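Local structure of FAD-dependent oxidoreductase (Actinomadura kijaniata, 3M9V) at residues E44-G49 against L373-R378; L28-A33 against D62-A67; D301-A306 against A351-S356; M336-Q341 against A400-I405. The protein binds dTDP and probably acts as a flavin-dependent oxidoreductase on a dTDP-linked sugar in the biosynthesis of D-kijanose. One frame throughout, in Å; residues are numbered along the deposited sequence.

Interaction 1 of 4, residues E44-G49 against L373-R378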
loop_
_atom_site.group_PDB
_atom_site.type_symbol
_atom_site.label_atom_id
_atom_site.label_comp_id
_atom_site.label_asym_id
_atom_site.label_seq_id
_atom_site.Cartn_x
_atom_site.Cartn_y
_atom_site.Cartn_z
ATOM N N GLU A 44 -1.873 -16.813 -29.596
ATOM C CA GLU A 44 -2.927 -16.962 -30.599
ATOM C C GLU A 44 -4.211 -17.328 -29.859
ATOM O O GLU A 44 -5.285 -16.812 -30.181
ATOM C CB GLU A 44 -2.555 -18.117 -31.538
ATOM C CG GLU A 44 -3.722 -18.670 -32.358
ATOM C CD GLU A 44 -3.525 -20.117 -32.828
ATOM O OE1 GLU A 44 -4.507 -20.901 -32.807
ATOM O OE2 GLU A 44 -2.394 -20.492 -33.215
ATOM N N HIS A 45 -4.159 -18.256 -28.906
ATOM C CA HIS A 45 -5.408 -18.655 -28.238
ATOM C C HIS A 45 -6.031 -17.539 -27.391
ATOM O O HIS A 45 -7.249 -17.442 -27.253
ATOM C CB HIS A 45 -5.194 -19.917 -27.411
ATOM C CG HIS A 45 -4.959 -21.126 -28.268
ATOM N ND1 HIS A 45 -5.907 -21.598 -29.154
ATOM C CD2 HIS A 45 -3.874 -21.922 -28.418
ATOM C CE1 HIS A 45 -5.441 -22.671 -29.770
ATOM N NE2 HIS A 45 -4.207 -22.883 -29.344
ATOM N N ASP A 46 -5.180 -16.717 -26.789
ATOM C CA ASP A 46 -5.664 -15.537 -26.086
ATOM C C ASP A 46 -6.325 -14.534 -27.023
ATOM O O ASP A 46 -7.373 -13.966 -26.729
ATOM C CB ASP A 46 -4.490 -14.882 -25.354
ATOM C CG ASP A 46 -4.863 -13.543 -24.748
ATOM O OD1 ASP A 46 -5.622 -13.443 -23.768
ATOM O OD2 ASP A 46 -4.393 -12.514 -25.244
ATOM N N ARG A 47 -5.674 -14.265 -28.150
ATOM C CA ARG A 47 -6.219 -13.320 -29.107
ATOM C C ARG A 47 -7.590 -13.819 -29.556
ATOM O O ARG A 47 -8.595 -13.120 -29.437
ATOM C CB ARG A 47 -5.221 -13.219 -30.260
ATOM C CG ARG A 47 -5.678 -12.344 -31.409
ATOM C CD ARG A 47 -4.605 -12.300 -32.515
ATOM N NE ARG A 47 -3.253 -12.465 -31.970
ATOM C CZ ARG A 47 -2.394 -13.428 -32.306
ATOM N NH1 ARG A 47 -2.740 -14.337 -33.207
ATOM N NH2 ARG A 47 -1.186 -13.495 -31.752
ATOM N N ASP A 48 -7.674 -15.061 -30.011
ATOM C CA ASP A 48 -8.939 -15.553 -30.550
ATOM C C ASP A 48 -9.912 -16.058 -29.490
ATOM O O ASP A 48 -11.056 -16.282 -29.838
ATOM C CB ASP A 48 -8.735 -16.742 -31.499
ATOM C CG ASP A 48 -7.798 -16.425 -32.662
ATOM O OD1 ASP A 48 -7.742 -15.253 -33.076
ATOM O OD2 ASP A 48 -7.113 -17.349 -33.141
ATOM N N GLY A 49 -9.491 -16.309 -28.252
ATOM C CA GLY A 49 -10.436 -16.768 -27.232
ATOM C C GLY A 49 -10.782 -18.239 -27.407
ATOM O O GLY A 49 -11.922 -18.641 -27.207
ATOM N N LEU A 373 3.453 -9.255 -21.047
ATOM C CA LEU A 373 3.068 -8.676 -19.760
ATOM C C LEU A 373 1.607 -8.202 -19.788
ATOM O O LEU A 373 0.957 -8.151 -18.739
ATOM C CB LEU A 373 3.957 -7.503 -19.339
ATOM C CG LEU A 373 5.345 -7.908 -18.799
ATOM C CD1 LEU A 373 6.146 -6.646 -18.465
ATOM C CD2 LEU A 373 5.199 -8.749 -17.526
ATOM N N ALA A 374 1.131 -7.819 -20.974
ATOM C CA ALA A 374 -0.189 -7.239 -21.146
ATOM C C ALA A 374 -1.173 -8.371 -20.946
ATOM O O ALA A 374 -2.243 -8.181 -20.366
ATOM C CB ALA A 374 -0.321 -6.663 -22.548
ATOM N N ARG A 375 -0.809 -9.563 -21.407
ATOM C CA ARG A 375 -1.657 -10.715 -21.116
ATOM C C ARG A 375 -1.603 -11.159 -19.641
ATOM O O ARG A 375 -2.619 -11.565 -19.065
ATOM C CB ARG A 375 -1.306 -11.889 -22.047
ATOM C CG ARG A 375 -2.147 -13.137 -21.762
ATOM C CD ARG A 375 -1.952 -14.280 -22.767
ATOM N NE ARG A 375 -0.633 -14.901 -22.729
ATOM C CZ ARG A 375 0.362 -14.640 -23.575
ATOM N NH1 ARG A 375 1.508 -15.280 -23.441
ATOM N NH2 ARG A 375 0.270 -13.727 -24.533
ATOM N N LEU A 376 -0.423 -11.141 -19.030
ATOM C CA LEU A 376 -0.249 -11.544 -17.630
ATOM C C LEU A 376 -1.023 -10.576 -16.734
ATOM O O LEU A 376 -1.654 -11.013 -15.761
ATOM C CB LEU A 376 1.223 -11.467 -17.260
ATOM C CG LEU A 376 2.083 -12.464 -18.059
ATOM C CD1 LEU A 376 3.444 -12.655 -17.396
ATOM C CD2 LEU A 376 1.391 -13.825 -18.158
ATOM N N LEU A 377 -1.043 -9.295 -17.104
ATOM C CA LEU A 377 -1.849 -8.379 -16.303
ATOM C C LEU A 377 -3.351 -8.727 -16.304
ATOM O O LEU A 377 -4.063 -8.564 -15.297
ATOM C CB LEU A 377 -1.645 -6.937 -16.772
ATOM C CG LEU A 377 -2.462 -5.894 -15.982
ATOM C CD1 LEU A 377 -1.830 -5.638 -14.602
ATOM C CD2 LEU A 377 -2.516 -4.544 -16.701
ATOM N N ARG A 378 -3.856 -9.126 -17.468
ATOM C CA ARG A 378 -5.227 -9.626 -17.510
ATOM C C ARG A 378 -5.415 -10.966 -16.812
ATOM O O ARG A 378 -6.416 -11.133 -16.093
ATOM C CB ARG A 378 -5.700 -9.710 -18.964
ATOM C CG ARG A 378 -5.636 -8.320 -19.606
ATOM C CD ARG A 378 -6.211 -8.312 -21.050
ATOM N NE ARG A 378 -5.219 -8.758 -22.021
ATOM C CZ ARG A 378 -5.205 -9.978 -22.568
ATOM N NH1 ARG A 378 -4.295 -10.325 -23.462
ATOM N NH2 ARG A 378 -6.130 -10.886 -22.288
#

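Interaction 2 of 4, residues L28-A33 against D62-A67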
loop_
_atom_site.group_PDB
_atom_site.type_symbol
_atom_site.label_atom_id
_atom_site.label_comp_id
_atom_site.label_asym_id
_atom_site.label_seq_id
_atom_site.Cartn_x
_atom_site.Cartn_y
_atom_site.Cartn_z
ATOM N N LEU A 28 6.388 -33.348 -12.824
ATOM C CA LEU A 28 7.068 -32.167 -13.354
ATOM C C LEU A 28 8.043 -32.489 -14.489
ATOM O O LEU A 28 8.148 -31.742 -15.473
ATOM C CB LEU A 28 7.779 -31.448 -12.200
ATOM C CG LEU A 28 8.385 -30.056 -12.367
ATOM C CD1 LEU A 28 7.302 -29.067 -12.727
ATOM C CD2 LEU A 28 9.100 -29.566 -11.103
ATOM N N ASP A 29 8.767 -33.602 -14.381
ATOM C CA ASP A 29 9.655 -33.960 -15.495
ATOM C C ASP A 29 8.859 -34.207 -16.773
ATOM O O ASP A 29 9.240 -33.729 -17.843
ATOM C CB ASP A 29 10.487 -35.213 -15.185
ATOM C CG ASP A 29 11.657 -34.931 -14.247
ATOM O OD1 ASP A 29 11.974 -33.747 -13.991
ATOM O OD2 ASP A 29 12.268 -35.896 -13.736
ATOM N N ARG A 30 7.728 -34.896 -16.670
ATOM C CA ARG A 30 6.961 -35.303 -17.850
ATOM C C ARG A 30 6.305 -34.087 -18.475
ATOM O O ARG A 30 6.171 -34.000 -19.691
ATOM C CB ARG A 30 5.887 -36.329 -17.468
ATOM C CG ARG A 30 6.461 -37.710 -17.188
ATOM C CD ARG A 30 5.940 -38.750 -18.178
ATOM N NE ARG A 30 5.169 -39.795 -17.508
ATOM C CZ ARG A 30 5.717 -40.823 -16.863
ATOM N NH1 ARG A 30 4.938 -41.732 -16.294
ATOM N NH2 ARG A 30 7.038 -40.964 -16.784
ATOM N N LEU A 31 5.881 -33.146 -17.640
ATOM C CA LEU A 31 5.279 -31.916 -18.151
ATOM C C LEU A 31 6.255 -31.105 -18.983
ATOM O O LEU A 31 5.822 -30.388 -19.887
ATOM C CB LEU A 31 4.743 -31.003 -17.039
ATOM C CG LEU A 31 3.350 -31.354 -16.504
ATOM C CD1 LEU A 31 3.106 -30.570 -15.222
ATOM C CD2 LEU A 31 2.190 -31.189 -17.499
ATOM N N ALA A 32 7.553 -31.215 -18.700
ATOM C CA ALA A 32 8.512 -30.355 -19.379
ATOM C C ALA A 32 8.419 -30.498 -20.893
ATOM O O ALA A 32 8.481 -29.488 -21.596
ATOM C CB ALA A 32 9.938 -30.628 -18.900
ATOM N N ALA A 33 8.232 -31.715 -21.401
ATOM C CA ALA A 33 8.090 -31.937 -22.846
ATOM C C ALA A 33 7.015 -31.084 -23.505
ATOM O O ALA A 33 7.116 -30.754 -24.695
ATOM C CB ALA A 33 7.774 -33.394 -23.154
ATOM N N ASP A 62 -0.411 -38.858 -23.239
ATOM C CA ASP A 62 0.817 -38.998 -22.463
ATOM C C ASP A 62 0.502 -39.457 -21.045
ATOM O O ASP A 62 1.395 -39.563 -20.204
ATOM C CB ASP A 62 1.444 -37.606 -22.362
ATOM C CG ASP A 62 2.947 -37.643 -22.394
ATOM O OD1 ASP A 62 3.453 -38.533 -23.109
ATOM O OD2 ASP A 62 3.589 -36.811 -21.715
ATOM N N GLY A 63 -0.776 -39.664 -20.740
ATOM C CA GLY A 63 -1.172 -40.023 -19.376
ATOM C C GLY A 63 -1.129 -38.972 -18.271
ATOM O O GLY A 63 -1.506 -39.250 -17.132
ATOM N N LEU A 64 -0.743 -37.737 -18.576
ATOM C CA LEU A 64 -0.684 -36.727 -17.516
ATOM C C LEU A 64 -2.058 -36.319 -16.984
ATOM O O LEU A 64 -2.170 -35.726 -15.910
ATOM C CB LEU A 64 0.145 -35.515 -17.954
ATOM C CG LEU A 64 1.512 -35.964 -18.481
ATOM C CD1 LEU A 64 2.300 -34.835 -19.106
ATOM C CD2 LEU A 64 2.374 -36.693 -17.432
ATOM N N MET A 65 -3.109 -36.627 -17.734
ATOM C CA MET A 65 -4.477 -36.390 -17.276
ATOM C C MET A 65 -4.894 -37.364 -16.179
ATOM O O MET A 65 -5.925 -37.200 -15.519
ATOM C CB MET A 65 -5.441 -36.328 -18.468
ATOM C CG MET A 65 -5.225 -35.116 -19.378
ATOM S SD MET A 65 -5.695 -33.486 -18.701
ATOM C CE MET A 65 -7.485 -33.500 -18.725
ATOM N N GLY A 66 -4.039 -38.354 -15.946
ATOM C CA GLY A 66 -4.183 -39.281 -14.826
ATOM C C GLY A 66 -3.143 -39.115 -13.734
ATOM O O GLY A 66 -2.912 -40.022 -12.928
ATOM N N ALA A 67 -2.504 -37.945 -13.668
ATOM C CA ALA A 67 -1.372 -37.793 -12.751
ATOM C C ALA A 67 -1.790 -37.987 -11.300
ATOM O O ALA A 67 -1.001 -38.471 -10.480
ATOM C CB ALA A 67 -0.680 -36.394 -12.900
HETATM O O HOH W 1 6.367 -36.170 -21.336
#

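Interaction 3 of 4, residues D301-A306 against A351-S356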
loop_
_atom_site.group_PDB
_atom_site.type_symbol
_atom_site.label_atom_id
_atom_site.label_comp_id
_atom_site.label_asym_id
_atom_site.label_seq_id
_atom_site.Cartn_x
_atom_site.Cartn_y
_atom_site.Cartn_z
ATOM N N ASP A 301 11.440 -8.851 -5.921
ATOM C CA ASP A 301 12.126 -10.069 -5.497
ATOM C C ASP A 301 11.623 -10.477 -4.110
ATOM O O ASP A 301 11.422 -11.654 -3.796
ATOM C CB ASP A 301 13.647 -9.775 -5.396
ATOM C CG ASP A 301 14.475 -11.040 -5.384
ATOM O OD1 ASP A 301 14.402 -11.773 -6.372
ATOM O OD2 ASP A 301 15.183 -11.355 -4.420
ATOM N N SER A 302 11.465 -9.502 -3.220
ATOM C CA SER A 302 10.994 -9.851 -1.876
ATOM C C SER A 302 9.485 -10.174 -1.827
ATOM O O SER A 302 9.050 -11.115 -1.157
ATOM C CB SER A 302 11.310 -8.692 -0.919
ATOM O OG SER A 302 10.664 -8.854 0.342
ATOM N N ARG A 303 8.674 -9.421 -2.560
ATOM C CA ARG A 303 7.236 -9.730 -2.680
ATOM C C ARG A 303 6.931 -11.101 -3.290
ATOM O O ARG A 303 6.035 -11.800 -2.833
ATOM C CB ARG A 303 6.494 -8.662 -3.490
ATOM C CG ARG A 303 6.197 -7.393 -2.655
ATOM C CD ARG A 303 5.564 -6.224 -3.457
ATOM N NE ARG A 303 4.524 -5.668 -2.602
ATOM C CZ ARG A 303 4.720 -4.739 -1.668
ATOM N NH1 ARG A 303 5.918 -4.192 -1.507
ATOM N NH2 ARG A 303 3.712 -4.346 -0.897
ATOM N N LEU A 304 7.644 -11.466 -4.349
ATOM C CA LEU A 304 7.542 -12.801 -4.929
ATOM C C LEU A 304 7.936 -13.884 -3.916
ATOM O O LEU A 304 7.263 -14.916 -3.793
ATOM C CB LEU A 304 8.441 -12.916 -6.152
ATOM C CG LEU A 304 8.450 -14.257 -6.906
ATOM C CD1 LEU A 304 7.031 -14.582 -7.416
ATOM C CD2 LEU A 304 9.383 -14.086 -8.121
ATOM N N TYR A 305 9.008 -13.657 -3.169
ATOM C CA TYR A 305 9.363 -14.581 -2.083
ATOM C C TYR A 305 8.225 -14.781 -1.063
ATOM O O TYR A 305 7.897 -15.913 -0.679
ATOM C CB TYR A 305 10.602 -14.057 -1.354
ATOM C CG TYR A 305 11.199 -15.119 -0.473
ATOM C CD1 TYR A 305 12.219 -15.956 -0.946
ATOM C CD2 TYR A 305 10.707 -15.309 0.811
ATOM C CE1 TYR A 305 12.715 -16.980 -0.143
ATOM C CE2 TYR A 305 11.252 -16.284 1.631
ATOM C CZ TYR A 305 12.246 -17.117 1.148
ATOM O OH TYR A 305 12.694 -18.134 1.974
ATOM N N ALA A 306 7.634 -13.693 -0.591
ATOM C CA ALA A 306 6.544 -13.740 0.362
ATOM C C ALA A 306 5.338 -14.391 -0.336
ATOM O O ALA A 306 4.602 -15.128 0.305
ATOM C CB ALA A 306 6.145 -12.304 0.824
ATOM N N ALA A 351 0.080 -11.100 -6.035
ATOM C CA ALA A 351 0.373 -11.440 -7.426
ATOM C C ALA A 351 0.045 -10.291 -8.393
ATOM O O ALA A 351 0.906 -9.915 -9.192
ATOM C CB ALA A 351 -0.178 -12.829 -7.832
ATOM N N PRO A 352 -1.155 -9.683 -8.326
ATOM C CA PRO A 352 -1.330 -8.574 -9.279
ATOM C C PRO A 352 -0.398 -7.374 -9.086
ATOM O O PRO A 352 -0.019 -6.725 -10.070
ATOM C CB PRO A 352 -2.786 -8.115 -9.061
ATOM C CG PRO A 352 -3.473 -9.301 -8.542
ATOM C CD PRO A 352 -2.446 -10.085 -7.721
ATOM N N GLU A 353 -0.010 -7.088 -7.846
ATOM C CA GLU A 353 0.940 -6.014 -7.570
ATOM C C GLU A 353 2.279 -6.298 -8.228
ATOM O O GLU A 353 2.865 -5.438 -8.886
ATOM C CB GLU A 353 1.247 -5.885 -6.074
ATOM C CG GLU A 353 0.559 -4.750 -5.367
ATOM C CD GLU A 353 0.805 -4.845 -3.861
ATOM O OE1 GLU A 353 -0.193 -4.798 -3.100
ATOM O OE2 GLU A 353 1.998 -4.985 -3.480
ATOM N N ILE A 354 2.806 -7.498 -8.021
ATOM C CA ILE A 354 4.036 -7.834 -8.735
ATOM C C ILE A 354 3.919 -7.631 -10.260
ATOM O O ILE A 354 4.796 -7.039 -10.919
ATOM C CB ILE A 354 4.389 -9.292 -8.396
ATOM C CG1 ILE A 354 4.788 -9.383 -6.916
ATOM C CG2 ILE A 354 5.453 -9.827 -9.355
ATOM C CD1 ILE A 354 4.830 -10.826 -6.433
ATOM N N VAL A 355 2.842 -8.144 -10.850
ATOM C CA VAL A 355 2.750 -8.112 -12.307
ATOM C C VAL A 355 2.729 -6.633 -12.693
ATOM O O VAL A 355 3.467 -6.200 -13.587
ATOM C CB VAL A 355 1.487 -8.834 -12.851
ATOM C CG1 VAL A 355 1.301 -8.537 -14.323
ATOM C CG2 VAL A 355 1.580 -10.362 -12.644
ATOM N N SER A 356 1.882 -5.862 -12.012
ATOM C CA SER A 356 1.819 -4.439 -12.325
ATOM C C SER A 356 3.183 -3.748 -12.235
ATOM O O SER A 356 3.583 -3.015 -13.149
ATOM C CB SER A 356 0.723 -3.745 -11.504
ATOM O OG SER A 356 0.748 -2.352 -11.743
#

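Interaction 4 of 4, residues M336-Q341 against A400-I405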
loop_
_atom_site.group_PDB
_atom_site.type_symbol
_atom_site.label_atom_id
_atom_site.label_comp_id
_atom_site.label_asym_id
_atom_site.label_seq_id
_atom_site.Cartn_x
_atom_site.Cartn_y
_atom_site.Cartn_z
ATOM N N MET A 336 -8.644 -26.239 7.519
ATOM C CA MET A 336 -8.191 -26.289 6.134
ATOM C C MET A 336 -8.641 -25.047 5.376
ATOM O O MET A 336 -7.836 -24.409 4.699
ATOM C CB MET A 336 -8.658 -27.570 5.466
ATOM C CG MET A 336 -7.917 -28.797 6.021
ATOM S SD MET A 336 -8.433 -30.332 5.207
ATOM C CE MET A 336 -7.812 -30.110 3.548
ATOM N N MET A 337 -9.889 -24.647 5.575
ATOM C CA MET A 337 -10.423 -23.486 4.884
ATOM C C MET A 337 -9.797 -22.153 5.326
ATOM O O MET A 337 -9.572 -21.226 4.547
ATOM C CB MET A 337 -11.954 -23.489 4.998
ATOM C CG MET A 337 -12.595 -22.356 4.219
ATOM S SD MET A 337 -12.388 -22.503 2.415
ATOM C CE MET A 337 -13.106 -24.051 1.901
ATOM N N ARG A 338 -9.481 -22.059 6.608
ATOM C CA ARG A 338 -8.789 -20.895 7.140
ATOM C C ARG A 338 -7.369 -20.768 6.564
ATOM O O ARG A 338 -6.989 -19.691 6.131
ATOM C CB ARG A 338 -8.707 -21.015 8.667
ATOM C CG ARG A 338 -7.942 -19.843 9.309
ATOM C CD ARG A 338 -8.897 -18.680 9.536
ATOM N NE ARG A 338 -8.470 -17.645 10.489
ATOM C CZ ARG A 338 -8.668 -17.695 11.802
ATOM N NH1 ARG A 338 -9.244 -18.752 12.352
ATOM N NH2 ARG A 338 -8.274 -16.699 12.579
ATOM N N HIS A 339 -6.568 -21.827 6.556
ATOM C CA HIS A 339 -5.312 -21.766 5.814
ATOM C C HIS A 339 -5.504 -21.340 4.364
ATOM O O HIS A 339 -4.757 -20.470 3.923
ATOM C CB HIS A 339 -4.560 -23.099 5.767
ATOM C CG HIS A 339 -3.871 -23.449 7.053
ATOM N ND1 HIS A 339 -2.624 -22.963 7.390
ATOM C CD2 HIS A 339 -4.259 -24.243 8.082
ATOM C CE1 HIS A 339 -2.255 -23.472 8.555
ATOM N NE2 HIS A 339 -3.239 -24.234 9.005
ATOM N N PHE A 340 -6.451 -21.952 3.645
ATOM C CA PHE A 340 -6.766 -21.631 2.245
ATOM C C PHE A 340 -7.107 -20.145 2.135
ATOM O O PHE A 340 -6.519 -19.400 1.338
ATOM C CB PHE A 340 -7.911 -22.528 1.733
ATOM C CG PHE A 340 -8.324 -22.341 0.289
ATOM C CD1 PHE A 340 -7.553 -21.637 -0.643
ATOM C CD2 PHE A 340 -9.545 -22.875 -0.143
ATOM C CE1 PHE A 340 -7.967 -21.496 -1.986
ATOM C CE2 PHE A 340 -10.007 -22.686 -1.463
ATOM C CZ PHE A 340 -9.202 -21.996 -2.393
ATOM N N GLN A 341 -8.100 -19.697 2.897
ATOM C CA GLN A 341 -8.528 -18.315 2.706
ATOM C C GLN A 341 -7.538 -17.208 3.123
ATOM O O GLN A 341 -7.493 -16.147 2.500
ATOM C CB GLN A 341 -9.938 -18.073 3.244
ATOM C CG GLN A 341 -10.920 -19.100 2.634
ATOM C CD GLN A 341 -11.121 -18.872 1.141
ATOM O OE1 GLN A 341 -11.257 -17.725 0.690
ATOM N NE2 GLN A 341 -11.186 -19.961 0.370
ATOM N N ALA A 400 -15.483 -13.779 10.858
ATOM C CA ALA A 400 -16.341 -14.684 11.635
ATOM C C ALA A 400 -15.492 -15.701 12.411
ATOM O O ALA A 400 -15.693 -15.934 13.607
ATOM C CB ALA A 400 -17.357 -15.394 10.709
ATOM N N GLN A 401 -14.517 -16.290 11.733
ATOM C CA GLN A 401 -13.648 -17.292 12.335
ATOM C C GLN A 401 -12.770 -16.614 13.391
ATOM O O GLN A 401 -12.589 -17.177 14.457
ATOM C CB GLN A 401 -12.696 -17.900 11.297
ATOM C CG GLN A 401 -13.397 -18.749 10.261
ATOM C CD GLN A 401 -14.194 -19.861 10.909
ATOM O OE1 GLN A 401 -15.415 -19.927 10.779
ATOM N NE2 GLN A 401 -13.507 -20.745 11.611
ATOM N N ALA A 402 -12.208 -15.440 13.116
ATOM C CA ALA A 402 -11.241 -14.850 14.044
ATOM C C ALA A 402 -11.960 -14.405 15.314
ATOM O O ALA A 402 -11.378 -14.431 16.382
ATOM C CB ALA A 402 -10.525 -13.652 13.423
ATOM N N LEU A 403 -13.224 -14.017 15.222
ATOM C CA LEU A 403 -13.907 -13.430 16.362
ATOM C C LEU A 403 -14.864 -14.460 16.957
ATOM O O LEU A 403 -15.625 -14.125 17.868
ATOM C CB LEU A 403 -14.707 -12.195 15.949
ATOM C CG LEU A 403 -13.837 -10.992 15.603
ATOM C CD1 LEU A 403 -14.696 -9.976 14.862
ATOM C CD2 LEU A 403 -13.212 -10.401 16.868
ATOM N N GLY A 404 -14.812 -15.690 16.445
ATOM C CA GLY A 404 -15.534 -16.820 17.021
ATOM C C GLY A 404 -17.018 -16.551 16.865
ATOM O O GLY A 404 -17.833 -16.986 17.671
ATOM N N ILE A 405 -17.408 -15.817 15.833
ATOM C CA ILE A 405 -18.832 -15.656 15.586
ATOM C C ILE A 405 -19.407 -16.935 14.982
ATOM O O ILE A 405 -19.938 -16.905 13.874
ATOM C CB ILE A 405 -19.125 -14.527 14.591
ATOM C CG1 ILE A 405 -18.907 -13.172 15.265
ATOM C CG2 ILE A 405 -20.539 -14.699 14.042
ATOM C CD1 ILE A 405 -18.876 -12.012 14.278
HETATM O O HOH W 2 -11.111 -20.821 11.022
#

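Interaction 1 of 4, residues E44-G49 against L373-R378
Asp46 and Arg378 meet in a bidentate, end-on salt bridge. Each carboxylate oxygen takes one terminal nitrogen. Arg378 NH1 reaches Asp46 OD2 at 2.8 Å. Arg378 NH2 reaches Asp46 OD1 at 3.0 Å, in an almost straight bond (167° at the hydrogen). This second bond uses the syn lone pair of OD1 and lies in the guanidinium plane. The first meets OD2 on its syn side too, but tilted out of the carboxylate plane. The planes are nearly coplanar, 21° apart, and Asp46 CG lies in the guanidinium plane at its edge. Asp46 turns CG anti to its backbone N (chi1 172°), which carries the carboxylate across to helix 372-379. A bend at chi3 of Arg378 brings its nitrogens round to face it.

Arg375 makes a different kind of contact. Its chain slides past Asp46, and Arg375 CD lies 3.6 Å from Asp46 CG. Its charged end makes no bond to the carboxylate. The nearby positive charge would still tend to favour an ionised Asp46. Arg378 NH2 also donates to Leu217 O, a second hold on the guanidinium. Arg220 binds the backbone oxygen of Asp46. With an alanine in place of Asp46, the guanidinium of Arg378 would probably be left without its countercharge and freer to turn.

The bridge lies near the surface. It ties helix 35-48 of the N-terminal helical domain to helix 372-379 of the C-terminal helical domain, a join between the two all-helical parts of the acyl-CoA dehydrogenase fold.

Interaction 2 of 4, residues L28-A33 against D62-A67
The backbones come closest at Leu31 and Leu64, where helix 22-32 passes the loop that follows helix 53-61 with CA atoms 7.7 Å apart. Leu64 carries the apolar contact and divides its two methyls. Leu64 CD2 packs on Arg30 CB at 3.5 Å, with the later part of the bent arginine chain close by. Leu64 CD1 meets Leu31 CD2 at 4.0 Å. With its CG anti to the carbonyl carbon (chi1 -52°), Leu64 sends this fork toward the helix. Leu31 starts out pointing away from the loop, yet one methyl of its branched end still reaches Leu64. Leu31 also packs on Ala87 and Val91 of helix 81-94.

A Schellman motif ends helix 53-61: Gly63 has positive phi, and a short 3-10 turn at Leu64 and Met65 follows. This places Leu64 against the first helix of the N-terminal helical domain of an acyl-CoA dehydrogenase fold.

A water molecule bridges the polar groups at the side of the contact. It donates to Arg30 O at 2.7 Å and to Asp62 OD2 at 2.9 Å. The same Asp62 oxygen is hydrogen-bonded to His34 NE2, so the carboxylate is held from just beyond the helix as well. Arg30 NE stays 5.4 Å from Asp62 OD2. That is too far for a bond, though the opposite charges would probably attract weakly.

Interaction 3 of 4, residues D301-A306 against A351-S356
The guanidinium of Arg303 and the carboxylate of Glu353 meet at a slant, their planes 49° apart. Glu353 OE2 is the oxygen that makes the contact, and Arg303 NE lies 2.8 Å from it. The pair is a salt bridge, but its hydrogen bond is weak because the angle at the hydrogen is only 127°. Arg303 NH2 is also near Glu353 OE2, at 3.2 Å. The bridge spans two antiparallel helices, 291-323 and 329-362, of the helical bundle that forms the C-terminal domain of acyl-CoA dehydrogenases. Their local axes run 10.0 Å apart at 155°.

Arg303 has CG anti to the carbonyl carbon, and its chain then bends at chi3 so that NE comes round to the carboxylate. Glu353 reaches out with an extended chain. A leucine in place of Arg303 has no nitrogen to offer, and Glu353 OE2 would probably be left without a charged partner on helix 291-323. Arg349 of a third subunit brings a like charge near Arg303 NH1, while Glu299 makes only a long, weak ion pair with it.

Beside the bridge the contact is apolar. Ile354 points toward helix 291-323 and also packs on Ile300 and Leu307. Ile354 CG1 lies 3.9 Å from Arg303 CB. Leu304 packs its branch on Ala271 and Gln272 of helix 264-283, so it is mainly its near end that meets Ile354. Ile354 CD1 lies 4.2 Å from Leu304 CB and presses closer to the backbone, 3.6 Å from Leu304 N.

Interaction 4 of 4, residues M336-Q341 against A400-I405
Arg338 NH1 donates to a water molecule at 3.1 Å, and Gln401 NE2 donates to the same water. The second distance is unusually short, so its exact length is doubtful. No direct hydrogen bond joins the two side chains. The water accepts from both and links the guanidinium to the amide.

The rest of the contact is made over one face of the guanidinium. Gln401 CB lies against it, 3.7 Å from Arg338 NH1. The backbone N of Ala402 lies over the same face. Arg338 NH2 is 3.8 Å from Ala402 CA, and the methyl of Ala402 is about as near. The guanidinium and the Gln401 amide are turned 75° from each other. With chi1 at 178°, the Arg338 chain leaves its helix trans to the backbone N, and a bend at chi2 carries the guanidinium over to Gln401 and Ala402. Gln401 bends at chi2 as well, and the two chains slide past each other in opposite directions.

The strongest partner of Arg338 lies in another chain. Its NE forms a salt bridge with Asp301 of a third subunit, and Tyr275 of that subunit packs on Ala402. The same arginine thus meets helix 391-402 of its own chain and a neighbouring subunit.

Helix 391-402 ends here in a Schellman motif. Gly404 has positive phi, Ile405 N bonds to Ala400 O at 2.8 Å, and a weaker bond runs from Gly404 N to Gln401 O.

Overall arrangement
From the N terminus, interaction 2 closes the first and shortest loop, holding helix 22-32 against the loop after helix 53-61. Its first segment precedes interaction 1, which opens on helix 35-48 before interaction 2 closes, so the two cross. Interaction 1 spans the sheet domain and most of the C-terminal helices, and interaction 3 falls wholly within that span. The two touch where Val355 packs on Leu376 and Leu377. Interaction 4 opens on helix 329-362, shared with interaction 3, crosses interactions 1 and 3, and ends at the last modelled residue, tying helix 391-402 to helix 329-362. Interactions 3 and 4 both face the third subunit; interaction 2 lies across the chain's centre from interaction 4.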